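Local coordinates for protein SSD1 (Saccharomyces cerevisiae S288C, PDB 7AM1) that binds untranslated regions of mRNAs and acts as a translational repressor, being a pseudonuclease of the RNase II family without enzymatic activity, at residues N365-S370 / T493-T498; A379-N384 / T389-C394; V451-D456 / K553-S558. All blocks are in the same frame, centred on the assembly; numbering follows the deposited sequence.

All three contacts belong to the RNB domain and meet on one mixed beta-sheet, whose strands 367-370, 378-384, 389-397 and 446-456 are consecutive neighbours. Contact 2 is the central hairpin. Contact 1 adjoins it through Phe367 N and Leu380 O, 2.9 Å apart, with the two centres about 9 Å apart. On its other side contact 3 is joined through Leu390 N to Leu455 O at 2.7 Å and Cys394 O to Val451 N at 2.8 Å, the centres lying about 10 Å apart. Contacts 1 and 3 do not touch: their nearest atoms are about 6 Å apart. Contact 1 packs helix 495-510 and contact 3 packs helix 544-568 against the sheet.

Contact 1 of 3, residues N365-S370 / T493-T498; sequences NIFAIS and TSYLST
Tyr495 and Leu496, in the first turn of helix 495-510, pack on Phe367 of strand 367-370 and on Asn365, just ahead of it in the chain, a small helix-on-sheet contact that is only partly buried. Phe367 sits between two unlike neighbours. One of its faces receives Leu496 CD2, a CH-pi contact 4.2 Å from the ring centroid, while its edge turns toward the face of Tyr495 in an offset edge-to-face pair with centroids 5.6 Å apart and planes at 84°. Within the RNB domain this is the N-terminal turn of a helix that packs on the mixed sheet: Ser494 is the N-cap, its OG accepting a weak bond from Leu496 N. With CG anti to the backbone N (chi1 -172°), Tyr495 reaches out to the strand, and its OH donates to Asn365 O; the modelled separation of 2.4 Å is unusually short and its exact value doubtful. The same OH accepts from Val382 N on the adjoining strand 378-384, so one hydroxyl joins two segments of the chain. Were Phe367 an alanine, Leu496 CD2 would probably face a gap and the Tyr495 ring would lose the aromatic edge against its face.

Contact 2 of 3, residues A379-N384 / T389-C394; sequences ALHVRN and TLELGC
His381 and Glu391 form the polar centre of this antiparallel beta hairpin, in which strand 378-384 turns back into strand 389-397 within the RNB domain. His381 NE2 donates to Glu391 OE2 at 2.7 Å, the carboxylate oxygen lying close to the imidazole plane and using its anti lone pair; the carboxylate itself is turned 65° against the ring. The ring leans over the neighbouring strand because CG occupies the position between backbone N and carbonyl carbon (chi1 77°), which brings one face above Gly393 CA, 3.8 Å from the ring centroid. With no side chain at Gly393, the imidazole lies directly against the backbone. Beneath the side chains, His381 pairs with Gly393 through His381 N to Gly393 O at 3.1 Å and Gly393 N to His381 O at 2.9 Å, and Arg383 and Glu391 make the next hydrogen-bonded pair.

In the second shell, His395 NE2 bonds His381 ND1, fixing the ring from its other nitrogen, and Tyr364 meets the ring edge-to-face. Glu391 OE1 has a long, weak ion pair with Arg356, whereas Arg383 makes a salt bridge with Glu363. On the opposite face of the hairpin Leu380 and Cys394 pack on helix 544-568, Val382 and Leu392 on helix 495-510. There, Leu380 CD2 lies 3.6 Å from Cys394 SG, and Val382 CG2 presses against Leu392 CD1 at 3.3 Å, tighter than normal van der Waals contact.

Contact 3 of 3, residues V451-D456 / K553-S558; sequences VVYTLD and KRKVNS
The Tyr453 ring meets helix 544-568 with its hydroxyl end leading: Val556 CG2 stands at the ring edge, 4.1 Å from Tyr453 CE2, and Lys555 comes in at a slant. Phe506 of helix 495-510 adds an edge-to-face partner, so the ring touches two helices. Because CG is anti to its own carbonyl carbon (chi1 -58°), the ring extends from the sheet toward the helix backbone, where Tyr453 OH lies 3.3 Å from Val556 CA.

This buried hydroxyl is hydrogen-bonded to Thr559 OG1, one turn further along the helix, and Thr559 OG1 is in turn bonded to Lys555 O, a polar link between sheet and helix. Lys555 contributes its aliphatic portion. Its chain is bent at chi2 (65°) and runs obliquely past the hydroxyl end of the tyrosine, with Lys555 CG 3.7 Å from Tyr453 CZ and Lys555 CE 3.9 Å from Tyr453 CE1. Two residues earlier on the strand, Val451 CG2 touches Val556 CG1 at 3.8 Å, the two side chains lying alongside in opposite senses. Val556 also packs on Cys394 of the adjacent strand, and thus spans two strands at once.

Beyond the sheet, the Val556 side chain touches Phe660 and Thr661 of a loop. The segment axes approach to 9.7 Å at an angle of 103°, so segment 553-558 runs crosswise to segment 451-456, alpha-on-beta layer packing of helix 544-568 on the mixed sheet of the RNB domain.

Contact 1 of 3, residues N365-S370 / T493-T498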
loop_
_atom_site.group_PDB
_atom_site.type_symbol
_atom_site.label_atom_id
_atom_site.label_comp_id
_atom_site.label_asym_id
_atom_site.label_seq_id
_atom_site.Cartn_x
_atom_site.Cartn_y
_atom_site.Cartn_z
ATOM N N ASN A 365 4.938 24.717 26.689
ATOM C CA ASN A 365 4.947 23.328 27.136
ATOM C C ASN A 365 4.920 22.467 25.876
ATOM O O ASN A 365 3.865 22.028 25.420
ATOM C CB ASN A 365 3.772 23.026 28.055
ATOM C CG ASN A 365 3.847 21.632 28.654
ATOM O OD1 ASN A 365 4.644 20.796 28.226
ATOM N ND2 ASN A 365 3.015 21.379 29.655
ATOM N N ILE A 366 6.091 22.264 25.294
ATOM C CA ILE A 366 6.222 21.508 24.055
ATOM C C ILE A 366 6.339 20.031 24.397
ATOM O O ILE A 366 7.173 19.638 25.223
ATOM C CB ILE A 366 7.437 21.985 23.246
ATOM C CG1 ILE A 366 7.198 23.400 22.719
ATOM C CG2 ILE A 366 7.701 21.053 22.067
ATOM C CD1 ILE A 366 8.451 24.099 22.254
ATOM N N PHE A 367 5.507 19.208 23.777
ATOM C CA PHE A 367 5.653 17.769 23.918
ATOM C C PHE A 367 6.059 17.185 22.574
ATOM O O PHE A 367 5.432 17.463 21.547
ATOM C CB PHE A 367 4.376 17.106 24.460
ATOM C CG PHE A 367 3.120 17.443 23.710
ATOM C CD1 PHE A 367 2.433 18.613 23.973
ATOM C CD2 PHE A 367 2.604 16.567 22.766
ATOM C CE1 PHE A 367 1.270 18.921 23.292
ATOM C CE2 PHE A 367 1.437 16.869 22.082
ATOM C CZ PHE A 367 0.772 18.050 22.347
ATOM N N ALA A 368 7.139 16.414 22.589
ATOM C CA ALA A 368 7.582 15.702 21.404
ATOM C C ALA A 368 6.753 14.434 21.262
ATOM O O ALA A 368 6.411 13.792 22.258
ATOM C CB ALA A 368 9.067 15.363 21.508
ATOM N N ILE A 369 6.400 14.098 20.025
ATOM C CA ILE A 369 5.652 12.881 19.726
ATOM C C ILE A 369 6.624 11.813 19.249
ATOM O O ILE A 369 7.401 12.037 18.312
ATOM C CB ILE A 369 4.555 13.136 18.676
ATOM C CG1 ILE A 369 3.654 14.291 19.126
ATOM C CG2 ILE A 369 3.757 11.866 18.415
ATOM C CD1 ILE A 369 2.759 13.952 20.307
ATOM N N SER A 370 6.583 10.653 19.894
ATOM C CA SER A 370 7.385 9.509 19.498
ATOM C C SER A 370 6.483 8.422 18.931
ATOM O O SER A 370 5.334 8.256 19.350
ATOM C CB SER A 370 8.190 8.959 20.680
ATOM O OG SER A 370 7.340 8.396 21.662
ATOM N N THR A 493 -11.210 18.420 29.517
ATOM C CA THR A 493 -10.795 19.795 29.260
ATOM C C THR A 493 -9.282 19.962 29.324
ATOM O O THR A 493 -8.792 21.100 29.341
ATOM C CB THR A 493 -11.466 20.746 30.257
ATOM N N SER A 494 -8.530 18.863 29.356
ATOM C CA SER A 494 -7.096 18.932 29.560
ATOM C C SER A 494 -6.391 19.541 28.347
ATOM O O SER A 494 -6.980 19.776 27.289
ATOM C CB SER A 494 -6.509 17.544 29.814
ATOM O OG SER A 494 -6.281 16.875 28.582
ATOM N N TYR A 495 -5.095 19.791 28.543
ATOM C CA TYR A 495 -4.203 20.270 27.490
ATOM C C TYR A 495 -4.358 19.449 26.217
ATOM O O TYR A 495 -4.564 19.995 25.125
ATOM C CB TYR A 495 -2.773 20.183 28.038
ATOM C CG TYR A 495 -1.646 20.774 27.228
ATOM C CD1 TYR A 495 -1.859 21.769 26.290
ATOM C CD2 TYR A 495 -0.343 20.328 27.425
ATOM C CE1 TYR A 495 -0.802 22.300 25.565
ATOM C CE2 TYR A 495 0.712 20.849 26.707
ATOM C CZ TYR A 495 0.478 21.836 25.777
ATOM O OH TYR A 495 1.523 22.366 25.055
ATOM N N LEU A 496 -4.278 18.125 26.344
ATOM C CA LEU A 496 -4.340 17.258 25.175
ATOM C C LEU A 496 -5.730 17.238 24.557
ATOM O O LEU A 496 -5.861 17.048 23.341
ATOM C CB LEU A 496 -3.905 15.848 25.566
ATOM C CG LEU A 496 -2.437 15.768 25.983
ATOM C CD1 LEU A 496 -2.108 14.396 26.542
ATOM C CD2 LEU A 496 -1.542 16.101 24.803
ATOM N N SER A 497 -6.775 17.429 25.367
ATOM C CA SER A 497 -8.124 17.535 24.822
ATOM C C SER A 497 -8.252 18.730 23.892
ATOM O O SER A 497 -8.992 18.677 22.903
ATOM C CB SER A 497 -9.143 17.641 25.954
ATOM O OG SER A 497 -9.035 16.535 26.830
ATOM N N THR A 498 -7.551 19.821 24.197
ATOM C CA THR A 498 -7.588 20.980 23.317
ATOM C C THR A 498 -6.900 20.676 21.995
ATOM O O THR A 498 -7.379 21.089 20.934
ATOM C CB THR A 498 -6.935 22.179 23.996
ATOM O OG1 THR A 498 -7.551 22.385 25.270
ATOM C CG2 THR A 498 -7.110 23.426 23.145
#

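Contact 2 of 3, residues A379-N384 / T389-C394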
loop_
_atom_site.group_PDB
_atom_site.type_symbol
_atom_site.label_atom_id
_atom_site.label_comp_id
_atom_site.label_asym_id
_atom_site.label_seq_id
_atom_site.Cartn_x
_atom_site.Cartn_y
_atom_site.Cartn_z
ATOM N N ALA A 379 6.960 17.795 17.169
ATOM C CA ALA A 379 6.589 18.236 18.504
ATOM C C ALA A 379 5.543 19.336 18.388
ATOM O O ALA A 379 5.441 20.019 17.365
ATOM C CB ALA A 379 7.813 18.723 19.287
ATOM N N LEU A 380 4.773 19.513 19.461
ATOM C CA LEU A 380 3.669 20.456 19.457
ATOM C C LEU A 380 3.629 21.244 20.756
ATOM O O LEU A 380 4.094 20.775 21.799
ATOM C CB LEU A 380 2.314 19.743 19.324
ATOM C CG LEU A 380 1.893 19.107 18.009
ATOM C CD1 LEU A 380 0.669 18.231 18.258
ATOM C CD2 LEU A 380 1.609 20.177 16.965
ATOM N N HIS A 381 3.046 22.438 20.686
ATOM C CA HIS A 381 2.607 23.131 21.885
ATOM C C HIS A 381 1.275 23.798 21.585
ATOM O O HIS A 381 0.954 24.088 20.429
ATOM C CB HIS A 381 3.627 24.163 22.395
ATOM C CG HIS A 381 3.671 25.446 21.620
ATOM N ND1 HIS A 381 4.633 25.708 20.669
ATOM C CD2 HIS A 381 2.914 26.566 21.706
ATOM C CE1 HIS A 381 4.452 26.924 20.183
ATOM N NE2 HIS A 381 3.411 27.464 20.792
ATOM N N VAL A 382 0.485 23.990 22.632
ATOM C CA VAL A 382 -0.725 24.799 22.570
ATOM C C VAL A 382 -0.608 25.814 23.695
ATOM O O VAL A 382 -0.220 25.465 24.816
ATOM C CB VAL A 382 -2.007 23.957 22.704
ATOM C CG1 VAL A 382 -3.207 24.853 22.942
ATOM C CG2 VAL A 382 -2.221 23.107 21.474
ATOM N N ARG A 383 -0.903 27.067 23.396
ATOM C CA ARG A 383 -0.703 28.130 24.366
ATOM C C ARG A 383 -1.862 29.097 24.242
ATOM O O ARG A 383 -2.332 29.376 23.137
ATOM C CB ARG A 383 0.656 28.810 24.133
ATOM C CG ARG A 383 1.009 29.958 25.061
ATOM C CD ARG A 383 2.436 30.427 24.762
ATOM N NE ARG A 383 2.838 31.590 25.548
ATOM C CZ ARG A 383 2.661 32.852 25.178
ATOM N NH1 ARG A 383 2.081 33.137 24.020
ATOM N NH2 ARG A 383 3.069 33.831 25.969
ATOM N N ASN A 384 -2.351 29.565 25.383
ATOM C CA ASN A 384 -3.345 30.626 25.423
ATOM C C ASN A 384 -2.607 31.956 25.383
ATOM O O ASN A 384 -1.808 32.252 26.278
ATOM C CB ASN A 384 -4.209 30.490 26.673
ATOM C CG ASN A 384 -5.271 31.559 26.772
ATOM O OD1 ASN A 384 -5.358 32.448 25.925
ATOM N ND2 ASN A 384 -6.101 31.468 27.807
ATOM N N THR A 389 -7.235 34.595 21.734
ATOM C CA THR A 389 -6.639 33.729 20.732
ATOM C C THR A 389 -5.815 32.645 21.407
ATOM O O THR A 389 -5.275 32.836 22.500
ATOM C CB THR A 389 -5.743 34.514 19.757
ATOM O OG1 THR A 389 -4.536 34.907 20.423
ATOM C CG2 THR A 389 -6.462 35.750 19.236
ATOM N N LEU A 390 -5.719 31.507 20.730
ATOM C CA LEU A 390 -4.838 30.414 21.106
ATOM C C LEU A 390 -3.728 30.292 20.072
ATOM O O LEU A 390 -3.772 30.896 18.997
ATOM C CB LEU A 390 -5.604 29.090 21.213
ATOM C CG LEU A 390 -6.840 29.049 22.110
ATOM C CD1 LEU A 390 -7.468 27.659 22.077
ATOM C CD2 LEU A 390 -6.487 29.445 23.533
ATOM N N GLU A 391 -2.726 29.490 20.407
ATOM C CA GLU A 391 -1.591 29.251 19.528
ATOM C C GLU A 391 -1.298 27.760 19.486
ATOM O O GLU A 391 -1.143 27.127 20.533
ATOM C CB GLU A 391 -0.364 30.024 20.015
ATOM C CG GLU A 391 0.922 29.673 19.320
ATOM C CD GLU A 391 2.045 30.607 19.709
ATOM O OE1 GLU A 391 1.900 31.827 19.485
ATOM O OE2 GLU A 391 3.064 30.126 20.245
ATOM N N LEU A 392 -1.243 27.204 18.280
ATOM C CA LEU A 392 -0.795 25.833 18.060
ATOM C C LEU A 392 0.547 25.903 17.338
ATOM O O LEU A 392 0.613 26.347 16.186
ATOM C CB LEU A 392 -1.805 25.031 17.246
ATOM C CG LEU A 392 -1.376 23.584 16.987
ATOM C CD1 LEU A 392 -1.561 22.747 18.243
ATOM C CD2 LEU A 392 -2.118 22.985 15.804
ATOM N N GLY A 393 1.614 25.499 18.021
ATOM C CA GLY A 393 2.938 25.436 17.422
ATOM C C GLY A 393 3.245 24.033 16.958
ATOM O O GLY A 393 3.053 23.063 17.697
ATOM N N CYS A 394 3.727 23.920 15.719
ATOM C CA CYS A 394 4.045 22.642 15.091
ATOM C C CYS A 394 5.506 22.659 14.674
ATOM O O CYS A 394 5.899 23.463 13.824
ATOM C CB CYS A 394 3.126 22.392 13.896
ATOM S SG CYS A 394 1.372 22.546 14.320
#

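Contact 3 of 3, residues V451-D456 / K553-S558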
loop_
_atom_site.group_PDB
_atom_site.type_symbol
_atom_site.label_atom_id
_atom_site.label_comp_id
_atom_site.label_asym_id
_atom_site.label_seq_id
_atom_site.Cartn_x
_atom_site.Cartn_y
_atom_site.Cartn_z
ATOM N N VAL A 451 5.707 25.664 12.158
ATOM C CA VAL A 451 4.506 26.318 11.650
ATOM C C VAL A 451 3.606 26.590 12.852
ATOM O O VAL A 451 3.157 25.651 13.522
ATOM C CB VAL A 451 3.790 25.458 10.596
ATOM C CG1 VAL A 451 2.502 26.133 10.156
ATOM C CG2 VAL A 451 4.708 25.200 9.403
ATOM N N VAL A 452 3.368 27.868 13.140
ATOM C CA VAL A 452 2.647 28.293 14.338
ATOM C C VAL A 452 1.344 28.950 13.908
ATOM O O VAL A 452 1.358 29.958 13.192
ATOM C CB VAL A 452 3.494 29.248 15.194
ATOM C CG1 VAL A 452 2.736 29.667 16.448
ATOM C CG2 VAL A 452 4.814 28.587 15.555
ATOM N N TYR A 453 0.221 28.373 14.325
ATOM C CA TYR A 453 -1.094 28.909 14.003
ATOM C C TYR A 453 -1.622 29.707 15.187
ATOM O O TYR A 453 -1.580 29.230 16.325
ATOM C CB TYR A 453 -2.075 27.791 13.651
ATOM C CG TYR A 453 -1.624 26.926 12.491
ATOM C CD1 TYR A 453 -1.825 27.332 11.178
ATOM C CD2 TYR A 453 -1.002 25.701 12.709
ATOM C CE1 TYR A 453 -1.418 26.549 10.120
ATOM C CE2 TYR A 453 -0.586 24.908 11.648
ATOM C CZ TYR A 453 -0.804 25.334 10.360
ATOM O OH TYR A 453 -0.391 24.555 9.301
ATOM N N THR A 454 -2.124 30.909 14.913
ATOM C CA THR A 454 -2.885 31.692 15.880
ATOM C C THR A 454 -4.367 31.469 15.602
ATOM O O THR A 454 -4.819 31.636 14.465
ATOM C CB THR A 454 -2.534 33.178 15.789
ATOM O OG1 THR A 454 -1.153 33.369 16.121
ATOM C CG2 THR A 454 -3.383 33.986 16.743
ATOM N N LEU A 455 -5.106 31.046 16.625
ATOM C CA LEU A 455 -6.486 30.612 16.463
ATOM C C LEU A 455 -7.429 31.461 17.298
ATOM O O LEU A 455 -7.088 31.872 18.412
ATOM C CB LEU A 455 -6.654 29.142 16.872
ATOM C CG LEU A 455 -5.618 28.160 16.332
ATOM C CD1 LEU A 455 -5.834 26.789 16.937
ATOM C CD2 LEU A 455 -5.689 28.095 14.817
ATOM N N ASP A 456 -8.624 31.707 16.768
ATOM C CA ASP A 456 -9.685 32.272 17.589
ATOM C C ASP A 456 -10.026 31.296 18.709
ATOM O O ASP A 456 -10.340 30.130 18.455
ATOM C CB ASP A 456 -10.922 32.565 16.743
ATOM C CG ASP A 456 -12.025 33.233 17.540
ATOM O OD1 ASP A 456 -12.510 32.619 18.514
ATOM O OD2 ASP A 456 -12.397 34.378 17.210
ATOM N N LYS A 553 -0.589 17.339 11.062
ATOM C CA LYS A 553 0.499 17.292 10.087
ATOM C C LYS A 553 -0.005 17.565 8.675
ATOM O O LYS A 553 0.710 18.167 7.864
ATOM C CB LYS A 553 1.198 15.935 10.146
ATOM C CG LYS A 553 2.110 15.760 11.351
ATOM C CD LYS A 553 2.630 14.336 11.473
ATOM C CE LYS A 553 3.622 14.209 12.618
ATOM N NZ LYS A 553 4.141 12.818 12.759
ATOM N N ARG A 554 -1.220 17.109 8.350
ATOM C CA ARG A 554 -1.780 17.385 7.031
ATOM C C ARG A 554 -1.988 18.880 6.838
ATOM O O ARG A 554 -1.728 19.424 5.757
ATOM C CB ARG A 554 -3.100 16.636 6.849
ATOM C CG ARG A 554 -2.929 15.133 6.590
ATOM C CD ARG A 554 -4.253 14.392 6.641
ATOM N NE ARG A 554 -4.087 12.991 6.261
ATOM C CZ ARG A 554 -5.085 12.132 6.093
ATOM N NH1 ARG A 554 -6.340 12.525 6.270
ATOM N NH2 ARG A 554 -4.825 10.878 5.741
ATOM N N LYS A 555 -2.437 19.565 7.887
ATOM C CA LYS A 555 -2.568 21.013 7.820
ATOM C C LYS A 555 -1.201 21.669 7.670
ATOM O O LYS A 555 -1.022 22.574 6.846
ATOM C CB LYS A 555 -3.288 21.526 9.068
ATOM C CG LYS A 555 -3.457 23.043 9.120
ATOM C CD LYS A 555 -4.365 23.544 8.007
ATOM C CE LYS A 555 -4.257 25.042 7.845
ATOM N NZ LYS A 555 -5.285 25.578 6.914
ATOM N N VAL A 556 -0.221 21.231 8.465
ATOM C CA VAL A 556 1.123 21.795 8.366
ATOM C C VAL A 556 1.667 21.625 6.953
ATOM O O VAL A 556 2.161 22.577 6.341
ATOM C CB VAL A 556 2.054 21.148 9.408
ATOM C CG1 VAL A 556 3.494 21.560 9.162
ATOM C CG2 VAL A 556 1.609 21.516 10.824
ATOM N N ASN A 557 1.584 20.407 6.412
ATOM C CA ASN A 557 2.074 20.169 5.058
ATOM C C ASN A 557 1.347 21.051 4.051
ATOM O O ASN A 557 1.949 21.532 3.085
ATOM C CB ASN A 557 1.898 18.700 4.677
ATOM C CG ASN A 557 2.890 17.788 5.365
ATOM O OD1 ASN A 557 4.043 18.154 5.595
ATOM N ND2 ASN A 557 2.454 16.575 5.670
ATOM N N SER A 558 0.039 21.238 4.242
ATOM C CA SER A 558 -0.731 22.116 3.370
ATOM C C SER A 558 -0.199 23.543 3.422
ATOM O O SER A 558 -0.070 24.210 2.388
ATOM C CB SER A 558 -2.202 22.076 3.783
ATOM O OG SER A 558 -2.967 23.017 3.056
#